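Local coordinates for protein methylglyoxal reductase (NADPH-dependent) (Candida albicans SC5314, PDB 6KWS) that probably reduces methylglyoxal with NADPH as cofactor, as an extended short-chain dehydrogenase/reductase built on a Rossmann-type nucleotide-binding fold, at residues Phe198-Gln209 / Asp329-His338; Ser215-Lys223 / Phe268-Ile277. The protein carries 1 engineered substitution. One frame throughout, in Å; residues are numbered along the deposited sequence.

Contact 1 of 2, residues Phe198-Gln209 / Asp329-His338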
loop_
_atom_site.group_PDB
_atom_site.type_symbol
_atom_site.label_atom_id
_atom_site.label_comp_id
_atom_site.label_asym_id
_atom_site.label_seq_id
_atom_site.Cartn_x
_atom_site.Cartn_y
_atom_site.Cartn_z
ATOM N N PHE A 198 2.538 6.710 4.421
ATOM C CA PHE A 198 2.086 7.771 5.305
ATOM C C PHE A 198 0.937 8.513 4.637
ATOM O O PHE A 198 0.589 8.251 3.488
ATOM C CB PHE A 198 3.225 8.754 5.616
ATOM C CG PHE A 198 4.323 8.180 6.437
ATOM C CD1 PHE A 198 4.131 7.026 7.164
ATOM C CD2 PHE A 198 5.563 8.811 6.486
ATOM C CE1 PHE A 198 5.159 6.492 7.930
ATOM C CE2 PHE A 198 6.605 8.286 7.257
ATOM C CZ PHE A 198 6.398 7.124 7.981
ATOM N N GLY A 199 0.378 9.487 5.347
ATOM C CA GLY A 199 -0.614 10.357 4.765
ATOM C C GLY A 199 -1.954 10.207 5.443
ATOM O O GLY A 199 -2.201 9.243 6.173
ATOM N N PRO A 200 -2.850 11.162 5.206
ATOM C CA PRO A 200 -4.173 11.121 5.840
ATOM C C PRO A 200 -5.078 10.064 5.222
ATOM O O PRO A 200 -4.882 9.627 4.085
ATOM C CB PRO A 200 -4.714 12.518 5.554
ATOM C CG PRO A 200 -4.134 12.780 4.159
ATOM C CD PRO A 200 -2.735 12.281 4.252
ATOM N N GLN A 201 -6.112 9.693 5.972
ATOM C CA GLN A 201 -7.207 8.915 5.402
ATOM C C GLN A 201 -8.116 9.763 4.511
ATOM O O GLN A 201 -8.205 10.984 4.646
ATOM C CB GLN A 201 -8.035 8.281 6.510
ATOM C CG GLN A 201 -7.197 7.644 7.567
ATOM C CD GLN A 201 -7.813 6.383 8.069
ATOM O OE1 GLN A 201 -8.651 6.410 8.970
ATOM N NE2 GLN A 201 -7.411 5.257 7.486
ATOM N N SER A 202 -8.810 9.099 3.589
ATOM C CA SER A 202 -9.668 9.846 2.672
ATOM C C SER A 202 -10.729 10.640 3.414
ATOM O O SER A 202 -11.219 11.658 2.911
ATOM C CB SER A 202 -10.340 8.907 1.665
ATOM O OG SER A 202 -9.416 7.986 1.119
ATOM N N PHE A 203 -11.077 10.201 4.615
ATOM C CA PHE A 203 -12.169 10.768 5.379
ATOM C C PHE A 203 -11.751 10.839 6.839
ATOM O O PHE A 203 -11.231 9.863 7.390
ATOM C CB PHE A 203 -13.431 9.923 5.185
ATOM C CG PHE A 203 -13.929 9.921 3.756
ATOM C CD1 PHE A 203 -14.679 10.981 3.271
ATOM C CD2 PHE A 203 -13.593 8.892 2.885
ATOM C CE1 PHE A 203 -15.128 10.997 1.946
ATOM C CE2 PHE A 203 -14.021 8.905 1.562
ATOM C CZ PHE A 203 -14.799 9.959 1.087
ATOM N N GLY A 204 -11.940 12.014 7.445
ATOM C CA GLY A 204 -11.664 12.180 8.857
ATOM C C GLY A 204 -12.536 11.325 9.743
ATOM O O GLY A 204 -12.144 11.022 10.875
ATOM N N SER A 205 -13.709 10.921 9.250
ATOM C CA SER A 205 -14.582 10.024 10.000
ATOM C C SER A 205 -13.838 8.787 10.480
ATOM O O SER A 205 -14.039 8.327 11.614
ATOM C CB SER A 205 -15.764 9.612 9.119
ATOM O OG SER A 205 -16.190 10.694 8.294
ATOM N N GLU A 206 -12.951 8.256 9.635
ATOM C CA GLU A 206 -12.373 6.930 9.811
ATOM C C GLU A 206 -11.380 6.834 10.972
ATOM O O GLU A 206 -11.007 5.710 11.344
ATOM C CB GLU A 206 -11.697 6.510 8.501
ATOM C CG GLU A 206 -12.605 6.495 7.254
ATOM C CD GLU A 206 -13.814 5.551 7.404
ATOM O OE1 GLU A 206 -14.814 5.984 8.018
ATOM O OE2 GLU A 206 -13.755 4.382 6.939
ATOM N N ILE A 207 -10.958 7.960 11.561
ATOM C CA ILE A 207 -9.863 7.913 12.523
ATOM C C ILE A 207 -10.338 7.280 13.813
ATOM O O ILE A 207 -11.350 7.680 14.409
ATOM C CB ILE A 207 -9.250 9.296 12.771
ATOM C CG1 ILE A 207 -8.360 9.678 11.600
ATOM C CG2 ILE A 207 -8.370 9.265 13.984
ATOM C CD1 ILE A 207 -9.071 10.442 10.543
ATOM N N LYS A 208 -9.649 6.243 14.189
ATOM C CA LYS A 208 -9.731 5.663 15.495
ATOM C C LYS A 208 -8.533 6.119 16.296
ATOM O O LYS A 208 -7.706 6.947 15.855
ATOM C CB LYS A 208 -9.780 4.141 15.389
ATOM C CG LYS A 208 -8.972 3.632 14.201
ATOM C CD LYS A 208 -9.303 2.204 13.802
ATOM C CE LYS A 208 -9.124 1.248 14.962
ATOM N NZ LYS A 208 -9.805 -0.052 14.701
ATOM N N GLN A 209 -8.415 5.507 17.454
ATOM C CA GLN A 209 -7.432 5.889 18.441
ATOM C C GLN A 209 -6.056 5.397 18.089
ATOM O O GLN A 209 -5.062 6.072 18.354
ATOM C CB GLN A 209 -7.842 5.267 19.750
ATOM C CG GLN A 209 -7.304 5.975 20.938
ATOM C CD GLN A 209 -8.195 7.177 21.148
ATOM O OE1 GLN A 209 -9.197 7.346 20.476
ATOM N NE2 GLN A 209 -7.860 7.962 22.163
ATOM N N ASP A 329 -0.238 16.785 6.982
ATOM C CA ASP A 329 -1.596 16.405 6.627
ATOM C C ASP A 329 -2.085 15.259 7.490
ATOM O O ASP A 329 -3.277 15.182 7.796
ATOM C CB ASP A 329 -1.673 16.015 5.158
ATOM C CG ASP A 329 -1.456 17.177 4.231
ATOM O OD1 ASP A 329 -1.445 18.338 4.695
ATOM O OD2 ASP A 329 -1.306 16.925 3.018
ATOM N N THR A 330 -1.183 14.377 7.915
ATOM C CA THR A 330 -1.593 13.234 8.722
ATOM C C THR A 330 -1.905 13.661 10.149
ATOM O O THR A 330 -2.950 13.296 10.706
ATOM C CB THR A 330 -0.491 12.170 8.723
ATOM O OG1 THR A 330 -0.131 11.850 7.380
ATOM C CG2 THR A 330 -0.934 10.899 9.445
ATOM N N VAL A 331 -0.978 14.397 10.765
ATOM C CA VAL A 331 -1.179 14.825 12.140
ATOM C C VAL A 331 -2.401 15.733 12.235
ATOM O O VAL A 331 -3.224 15.593 13.154
ATOM C CB VAL A 331 0.090 15.517 12.678
ATOM C CG1 VAL A 331 -0.164 16.090 14.087
ATOM C CG2 VAL A 331 1.243 14.551 12.701
ATOM N N GLU A 332 -2.530 16.681 11.291
ATOM C CA GLU A 332 -3.660 17.603 11.295
ATOM C C GLU A 332 -4.960 16.828 11.365
ATOM O O GLU A 332 -5.835 17.108 12.193
ATOM C CB GLU A 332 -3.633 18.479 10.043
ATOM C CG GLU A 332 -4.251 19.866 10.233
ATOM C CD GLU A 332 -4.812 20.474 8.932
ATOM O OE1 GLU A 332 -5.374 21.601 8.991
ATOM O OE2 GLU A 332 -4.701 19.825 7.857
ATOM N N GLN A 333 -5.068 15.797 10.531
ATOM C CA GLN A 333 -6.277 14.993 10.496
ATOM C C GLN A 333 -6.517 14.309 11.828
ATOM O O GLN A 333 -7.607 14.389 12.382
ATOM C CB GLN A 333 -6.165 13.986 9.370
ATOM C CG GLN A 333 -7.462 13.393 8.928
ATOM C CD GLN A 333 -7.237 12.226 8.004
ATOM O OE1 GLN A 333 -6.295 11.452 8.181
ATOM N NE2 GLN A 333 -8.081 12.102 6.998
ATOM N N ILE A 334 -5.499 13.654 12.374
ATOM C CA ILE A 334 -5.646 12.963 13.653
ATOM C C ILE A 334 -6.061 13.937 14.750
ATOM O O ILE A 334 -6.993 13.675 15.520
ATOM C CB ILE A 334 -4.335 12.246 14.026
ATOM C CG1 ILE A 334 -3.961 11.190 12.981
ATOM C CG2 ILE A 334 -4.424 11.659 15.423
ATOM C CD1 ILE A 334 -2.669 10.431 13.300
ATOM N N VAL A 335 -5.349 15.060 14.863
ATOM C CA VAL A 335 -5.596 15.984 15.966
ATOM C C VAL A 335 -7.010 16.554 15.878
ATOM O O VAL A 335 -7.776 16.521 16.850
ATOM C CB VAL A 335 -4.522 17.088 15.983
ATOM C CG1 VAL A 335 -4.954 18.238 16.823
ATOM C CG2 VAL A 335 -3.228 16.532 16.531
ATOM N N ASN A 336 -7.389 17.057 14.703
ATOM C CA ASN A 336 -8.732 17.607 14.545
ATOM C C ASN A 336 -9.815 16.553 14.749
ATOM O O ASN A 336 -10.920 16.881 15.189
ATOM C CB ASN A 336 -8.890 18.259 13.168
ATOM C CG ASN A 336 -7.970 19.456 12.979
ATOM O OD1 ASN A 336 -7.425 20.003 13.953
ATOM N ND2 ASN A 336 -7.788 19.869 11.720
ATOM N N ALA A 337 -9.530 15.288 14.436
ATOM C CA ALA A 337 -10.563 14.265 14.555
ATOM C C ALA A 337 -10.850 13.938 16.010
ATOM O O ALA A 337 -11.995 13.638 16.360
ATOM C CB ALA A 337 -10.166 13.005 13.785
ATOM N N HIS A 338 -9.837 14.012 16.866
ATOM C CA HIS A 338 -10.027 13.856 18.299
ATOM C C HIS A 338 -10.778 15.031 18.927
ATOM O O HIS A 338 -11.066 14.977 20.128
ATOM C CB HIS A 338 -8.664 13.670 18.978
ATOM C CG HIS A 338 -7.933 12.416 18.572
ATOM N ND1 HIS A 338 -8.581 11.280 18.124
ATOM C CD2 HIS A 338 -6.607 12.118 18.557
ATOM C CE1 HIS A 338 -7.691 10.342 17.845
ATOM N NE2 HIS A 338 -6.487 10.823 18.106
#
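Gln333, on the C-terminal helix 323-337, grips the backbone of Gln201 at two points, so the primary amide of one glutamine pairs with the peptide groups of another. The loop it holds leaves strand 196-198, at the border of the Rossmann-type sheet. Gln201 N donates to Gln333 OE1 at 2.8 Å, in the plane of the side-chain carbonyl and on a lone pair. In return, Gln333 NE2 gives a hydrogen to Gln201 O at 2.6 Å, tilted 30° from that carbonyl's plane. With both ends of the amide engaged, its rotation is fixed. CG is anti to the backbone N (chi1 -161°) and the chain stays extended beyond it, which carries the amide from the helix to the loop.

Apolar groups flank this grip. Ile207 lays CD1 against Gln333 CD at 3.6 Å, while its CB meets Ala337 CB at 4.0 Å. On the other flank, the Pro200 ring lies alongside Asp329, with CD 4.0 Å from CB of the aspartate. Thr330 OG1 sits over the backbone of Gly199, whose phi of 116° suits glycine.

Further out, Asp329 forms a salt bridge with Arg241, and Thr330 OG1 is hydrogen-bonded to Ser326 O on its own helix. Pro200 O accepts from His16, and the Gln201 side chain packs on Phe12, an NADPH-binding residue; the loop therefore joins the C-terminal helix to the cofactor side of the fold. At the exposed end, Lys208 O approaches the edge of the His338 ring, 3.9 Å from CE1.

Contact 2 of 2, residues Ser215-Lys223 / Phe268-Ile277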
loop_
_atom_site.group_PDB
_atom_site.type_symbol
_atom_site.label_atom_id
_atom_site.label_comp_id
_atom_site.label_asym_id
_atom_site.label_seq_id
_atom_site.Cartn_x
_atom_site.Cartn_y
_atom_site.Cartn_z
ATOM N N SER A 215 0.589 4.842 9.147
ATOM C CA SER A 215 0.648 6.141 9.795
ATOM C C SER A 215 0.714 6.020 11.314
ATOM O O SER A 215 0.963 7.028 11.980
ATOM C CB SER A 215 -0.560 6.991 9.370
ATOM O OG SER A 215 -0.371 7.603 8.093
ATOM N N GLU A 216 0.516 4.813 11.876
ATOM C CA GLU A 216 0.684 4.591 13.311
ATOM C C GLU A 216 2.101 4.891 13.784
ATOM O O GLU A 216 2.279 5.313 14.931
ATOM C CB GLU A 216 0.293 3.161 13.692
ATOM C CG GLU A 216 0.631 2.774 15.141
ATOM C CD GLU A 216 -0.345 3.404 16.197
ATOM O OE1 GLU A 216 -1.421 3.940 15.816
ATOM O OE2 GLU A 216 -0.009 3.381 17.407
ATOM N N ILE A 217 3.111 4.699 12.932
ATOM C CA ILE A 217 4.443 5.223 13.234
ATOM C C ILE A 217 4.349 6.689 13.649
ATOM O O ILE A 217 4.880 7.101 14.689
ATOM C CB ILE A 217 5.368 5.028 12.021
ATOM C CG1 ILE A 217 5.322 3.560 11.612
ATOM C CG2 ILE A 217 6.779 5.479 12.328
ATOM C CD1 ILE A 217 6.219 3.213 10.485
ATOM N N ILE A 218 3.640 7.487 12.851
ATOM C CA ILE A 218 3.431 8.898 13.167
ATOM C C ILE A 218 2.562 9.043 14.412
ATOM O O ILE A 218 2.871 9.814 15.329
ATOM C CB ILE A 218 2.810 9.608 11.953
ATOM C CG1 ILE A 218 3.830 9.613 10.807
ATOM C CG2 ILE A 218 2.370 11.010 12.318
ATOM C CD1 ILE A 218 3.282 9.988 9.464
ATOM N N ASN A 219 1.456 8.296 14.455
ATOM C CA ASN A 219 0.556 8.336 15.602
ATOM C C ASN A 219 1.282 7.999 16.900
ATOM O O ASN A 219 1.026 8.618 17.939
ATOM C CB ASN A 219 -0.603 7.363 15.380
ATOM C CG ASN A 219 -1.831 7.740 16.166
ATOM O OD1 ASN A 219 -2.030 8.906 16.479
ATOM N ND2 ASN A 219 -2.650 6.757 16.507
ATOM N N SER A 220 2.187 7.014 16.863
ATOM C CA SER A 220 2.847 6.593 18.088
ATOM C C SER A 220 3.734 7.701 18.651
ATOM O O SER A 220 3.916 7.785 19.873
ATOM C CB SER A 220 3.648 5.321 17.834
ATOM O OG SER A 220 4.865 5.627 17.180
ATOM N N ILE A 221 4.269 8.573 17.786
ATOM C CA ILE A 221 4.960 9.774 18.261
ATOM C C ILE A 221 4.032 10.634 19.117
ATOM O O ILE A 221 4.434 11.154 20.166
ATOM C CB ILE A 221 5.514 10.596 17.085
ATOM C CG1 ILE A 221 6.512 9.799 16.238
ATOM C CG2 ILE A 221 6.112 11.881 17.592
ATOM C CD1 ILE A 221 7.636 9.219 17.011
ATOM N N LEU A 222 2.781 10.815 18.679
ATOM C CA LEU A 222 1.881 11.723 19.387
ATOM C C LEU A 222 1.515 11.239 20.782
ATOM O O LEU A 222 0.988 12.029 21.568
ATOM C CB LEU A 222 0.594 11.950 18.588
ATOM C CG LEU A 222 0.795 12.604 17.226
ATOM C CD1 LEU A 222 -0.505 12.776 16.487
ATOM C CD2 LEU A 222 1.477 13.927 17.407
ATOM N N LYS A 223 1.772 9.979 21.119
ATOM C CA LYS A 223 1.453 9.478 22.447
ATOM C C LYS A 223 2.652 9.470 23.388
ATOM O O LYS A 223 2.558 8.917 24.482
ATOM C CB LYS A 223 0.863 8.075 22.356
ATOM C CG LYS A 223 -0.370 7.994 21.490
ATOM C CD LYS A 223 -0.855 6.569 21.463
ATOM C CE LYS A 223 -1.650 6.283 20.220
ATOM N NZ LYS A 223 -1.433 4.861 19.844
ATOM N N PHE A 268 13.203 8.341 6.086
ATOM C CA PHE A 268 12.888 8.964 7.368
ATOM C C PHE A 268 13.481 8.131 8.494
ATOM O O PHE A 268 13.697 6.919 8.352
ATOM C CB PHE A 268 11.377 9.085 7.604
ATOM C CG PHE A 268 10.744 7.794 8.008
ATOM C CD1 PHE A 268 10.434 6.832 7.053
ATOM C CD2 PHE A 268 10.506 7.511 9.341
ATOM C CE1 PHE A 268 9.875 5.607 7.426
ATOM C CE2 PHE A 268 9.956 6.302 9.719
ATOM C CZ PHE A 268 9.637 5.345 8.763
ATOM N N THR A 269 13.724 8.797 9.621
ATOM C CA THR A 269 13.777 8.140 10.920
ATOM C C THR A 269 12.725 8.767 11.825
ATOM O O THR A 269 12.103 9.774 11.482
ATOM C CB THR A 269 15.154 8.246 11.577
ATOM O OG1 THR A 269 15.254 9.499 12.269
ATOM C CG2 THR A 269 16.251 8.130 10.544
ATOM N N SER A 270 12.510 8.161 12.991
ATOM C CA SER A 270 11.525 8.722 13.907
ATOM C C SER A 270 11.880 10.146 14.284
ATOM O O SER A 270 10.986 10.978 14.473
ATOM C CB SER A 270 11.403 7.865 15.157
ATOM O OG SER A 270 10.691 6.692 14.847
ATOM N N GLN A 271 13.173 10.451 14.374
ATOM C CA GLN A 271 13.567 11.819 14.675
ATOM C C GLN A 271 13.113 12.774 13.575
ATOM O O GLN A 271 12.771 13.930 13.855
ATOM C CB GLN A 271 15.082 11.890 14.883
ATOM C CG GLN A 271 15.576 13.263 15.247
ATOM C CD GLN A 271 15.208 13.669 16.667
ATOM O OE1 GLN A 271 15.573 12.998 17.642
ATOM N NE2 GLN A 271 14.488 14.781 16.790
ATOM N N SER A 272 13.077 12.305 12.323
ATOM C CA SER A 272 12.557 13.140 11.250
ATOM C C SER A 272 11.137 13.568 11.559
ATOM O O SER A 272 10.775 14.736 11.375
ATOM C CB SER A 272 12.595 12.384 9.929
ATOM O OG SER A 272 13.888 11.882 9.685
ATOM N N LEU A 273 10.325 12.633 12.054
ATOM C CA LEU A 273 8.919 12.916 12.312
ATOM C C LEU A 273 8.756 13.833 13.511
ATOM O O LEU A 273 7.992 14.803 13.458
ATOM C CB LEU A 273 8.174 11.606 12.527
ATOM C CG LEU A 273 8.461 10.553 11.470
ATOM C CD1 LEU A 273 7.652 9.303 11.773
ATOM C CD2 LEU A 273 8.151 11.106 10.076
ATOM N N VAL A 274 9.459 13.523 14.607
ATOM C CA VAL A 274 9.489 14.387 15.789
ATOM C C VAL A 274 9.792 15.830 15.396
ATOM O O VAL A 274 9.029 16.750 15.716
ATOM C CB VAL A 274 10.510 13.869 16.812
ATOM C CG1 VAL A 274 10.598 14.826 17.979
ATOM C CG2 VAL A 274 10.109 12.478 17.278
ATOM N N ASP A 275 10.898 16.039 14.669
ATOM C CA ASP A 275 11.298 17.387 14.256
ATOM C C ASP A 275 10.189 18.107 13.492
ATOM O O ASP A 275 9.904 19.283 13.762
ATOM C CB ASP A 275 12.567 17.334 13.400
ATOM C CG ASP A 275 13.829 17.027 14.214
ATOM O OD1 ASP A 275 13.771 17.081 15.472
ATOM O OD2 ASP A 275 14.885 16.733 13.586
ATOM N N ILE A 276 9.566 17.431 12.516
ATOM C CA ILE A 276 8.491 18.060 11.751
ATOM C C ILE A 276 7.350 18.467 12.670
ATOM O O ILE A 276 6.806 19.575 12.558
ATOM C CB ILE A 276 7.987 17.134 10.634
ATOM C CG1 ILE A 276 9.058 16.942 9.554
ATOM C CG2 ILE A 276 6.721 17.700 10.032
ATOM C CD1 ILE A 276 8.589 16.117 8.352
ATOM N N ILE A 277 6.974 17.581 13.595
ATOM C CA ILE A 277 5.831 17.849 14.458
ATOM C C ILE A 277 6.153 18.995 15.412
ATOM O O ILE A 277 5.369 19.946 15.551
ATOM C CB ILE A 277 5.415 16.563 15.202
ATOM C CG1 ILE A 277 4.967 15.500 14.184
ATOM C CG2 ILE A 277 4.302 16.834 16.237
ATOM C CD1 ILE A 277 4.620 14.147 14.804
#
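A crossed helix pair beside the Rossmann-type sheet makes this contact: helix 216-222 packs on the first turns of helix 270-280, and the axes of segments 216-222 and 270-277 come within 10.1 Å and cross at -59°. The interface between them is largely aliphatic. Leu273 puts CD1 between two neighbours on the facing helix, 4.0 Å from Ile217 CG2 and equally far from Ile218 CG1. One turn on, Ile221 reaches across with CG2, which is anti to the backbone N; this methyl lies 3.9 Å from Ile277 CD1 and also meets Val274 CG2. The Ile277 CD1 methyl in turn touches Leu222 CD2, closing the row at its far end. At the near end, Ile217 CG2 approaches Phe268 CE2 obliquely.

Phe268 is next to last in strand 260-269, and its ring also stacks edge-to-face with Phe198. The chain turns directly from this strand into the helix through a capping box formed by Thr269, the N-cap, and Ser272. On the side of the helix turned from the interface, Gln271 NE2 donates to Asp275 OD1 and also to Val290 O. In the box itself, Thr269 N donates to Ser272 OG at 3.1 Å, while Thr269 OG1 accepts a weak bond from Gln271 N.

From the N terminus, the Rossmann strands come first; the chain then leaves strand 196-198 through the loop 198-209 and soon enters helix 216-222. Contact 2 closes the shorter loop, from that helix to residues 268-277, a loop that includes strand 234-239 and most of strand 260-269. Contact 1 closes the longer one only at the C-terminal helix, so it encloses contact 2 completely. The two touch directly: Gly199 O and Ser215 OG, and Gln209 O and Asn219 ND2, probably form hydrogen bonds. Helix 216-222, part of contact 2, also lies against the C-terminal helix of contact 1, through Ile218 on Val331. Together they tie the C-terminal helix, the sheet border and helix 270-280 into one unit.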